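Local coordinates for putative esterase (Bacteroides intestinalis DSM 17393, PDB 5VOL), which hydrolyses ferulic acid esters of arabinoxylan as a carbohydrate esterase of family 1, acting in synergy with cognate xylanases, at the interface of chains A and B. Coordinates in Å, arbitrary orientation; residue numbers count along the deposited sequence, not the author numbering. Chains: chain A/B, Putative esterase.

The interface of chains A and B. Residues chain A 233, 243-246; chain B 221-222, 247, 249.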
# COMPACT_ATOMS: atom_id res chain seq x y z
N TYR A 233 23.55 -3.90 2.23
CA TYR A 233 23.01 -2.55 2.44
C TYR A 233 23.85 -1.74 3.43
O TYR A 233 24.13 -0.57 3.21
CB TYR A 233 21.56 -2.60 2.92
CG TYR A 233 21.02 -1.22 3.19
CD1 TYR A 233 20.90 -0.30 2.15
CD2 TYR A 233 20.64 -0.82 4.47
CE1 TYR A 233 20.42 0.99 2.37
CE2 TYR A 233 20.16 0.48 4.70
CZ TYR A 233 20.05 1.37 3.65
OH TYR A 233 19.58 2.64 3.87
N CYS A 243 21.25 3.99 -1.76
CA CYS A 243 20.64 2.69 -1.96
C CYS A 243 19.33 2.64 -1.20
O CYS A 243 19.29 3.05 -0.05
CB CYS A 243 21.58 1.58 -1.47
SG CYS A 243 21.04 -0.12 -1.81
N GLN A 244 18.27 2.17 -1.84
CA GLN A 244 17.01 1.90 -1.14
C GLN A 244 17.03 0.47 -0.60
O GLN A 244 17.44 -0.45 -1.31
CB GLN A 244 15.81 2.08 -2.06
CG GLN A 244 15.75 3.46 -2.70
CD GLN A 244 15.52 4.52 -1.65
OE1 GLN A 244 14.83 4.27 -0.66
NE2 GLN A 244 16.10 5.69 -1.84
N PHE A 245 16.56 0.29 0.64
CA PHE A 245 16.43 -1.04 1.25
C PHE A 245 15.00 -1.24 1.71
O PHE A 245 14.45 -0.37 2.38
CB PHE A 245 17.40 -1.18 2.43
CG PHE A 245 17.50 -2.58 3.02
CD1 PHE A 245 17.45 -3.71 2.21
CD2 PHE A 245 17.69 -2.76 4.38
CE1 PHE A 245 17.57 -5.00 2.76
CE2 PHE A 245 17.81 -4.05 4.94
CZ PHE A 245 17.75 -5.16 4.13
N ARG A 246 14.36 -2.34 1.32
CA ARG A 246 13.04 -2.70 1.83
C ARG A 246 13.05 -4.13 2.37
O ARG A 246 13.52 -5.04 1.70
CB ARG A 246 11.96 -2.58 0.75
CG ARG A 246 11.88 -1.24 0.02
CD ARG A 246 11.27 -0.09 0.85
NE ARG A 246 11.29 1.12 0.02
CZ ARG A 246 12.30 1.98 -0.01
NH1 ARG A 246 13.35 1.83 0.80
NH2 ARG A 246 12.26 3.02 -0.83
N ASP B 221 14.70 2.48 6.40
CA ASP B 221 16.01 2.13 5.88
C ASP B 221 17.03 3.25 6.10
O ASP B 221 18.24 2.99 6.08
CB ASP B 221 15.94 1.73 4.40
CG ASP B 221 15.51 2.87 3.48
OD1 ASP B 221 14.87 3.85 3.93
OD2 ASP B 221 15.80 2.74 2.27
N ASP B 222 16.56 4.47 6.37
CA ASP B 222 17.46 5.60 6.57
C ASP B 222 17.62 5.99 8.03
O ASP B 222 18.15 7.06 8.33
CB ASP B 222 16.98 6.81 5.77
CG ASP B 222 16.98 6.55 4.29
OD1 ASP B 222 17.94 5.90 3.80
OD2 ASP B 222 16.02 6.95 3.61
N VAL B 247 11.19 -3.14 7.16
CA VAL B 247 12.05 -2.00 6.91
C VAL B 247 11.40 -1.30 5.74
O VAL B 247 11.42 -1.81 4.61
CB VAL B 247 13.52 -2.39 6.58
CG1 VAL B 247 14.34 -1.13 6.20
CG2 VAL B 247 14.17 -3.11 7.74
N ASP B 249 10.65 2.53 3.62
CA ASP B 249 11.36 3.75 3.26
C ASP B 249 11.23 4.77 4.38
O ASP B 249 10.13 4.99 4.88
CB ASP B 249 10.80 4.33 1.96
CG ASP B 249 11.65 5.47 1.42
OD1 ASP B 249 12.87 5.50 1.68
OD2 ASP B 249 11.10 6.34 0.71
O HOH W 1 17.81 5.04 1.31
O HOH W 2 20.54 4.79 2.30
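With CG lying between its backbone N and carbonyl carbon (chi1 64°), B:Asp221 turns its carboxylate toward the strand 244-246 of chain A, while A:Arg246, bent at chi2 (-74°), curls its guanidinium back to meet it. The backbone N of A:Phe245 gives B:Asp221 OD2 a nearly straight hydrogen bond of 3.0 Å, on the anti side of the carboxylate. B:Asp221 OD2, at the guanidinium's edge and in its plane, also forms a salt bridge with A:Arg246 NH1 (3.0 Å), weak as a hydrogen bond; the two group planes are nearly perpendicular (89°). A:Gln244 OE1 fixes the guanidinium's rotation by accepting from A:Arg246 NH2 (2.9 Å) and NH1, and A:Phe245 O takes a further bond from NH1. B:Asp249 stacks on one guanidinium face, its carboxylate nearly parallel, CB 3.4 Å from A:Arg246 CZ, and OD1 forms a longer salt bridge with NH2. From helix 226-238, A:Tyr233 OH donates to B:Asp221 O at 2.6 Å, approaching from above the carbonyl plane; A:Phe245 CB packs over the centre of the tyrosine ring. Water 1 lies 2.6 Å from B:Asp222 OD1 and 2.8 Å from A:Cys243 O; water 2 joins A:Tyr233 OH to them. B:Asp221, B:Asp222 and B:Asp249 are calcium ligands; A:Gln244 can also bind calcium, though no ion is modelled on it here. Calcium-binding groups of both chains thus meet in this two-fold interface; if it persists in solution, calcium could help join them.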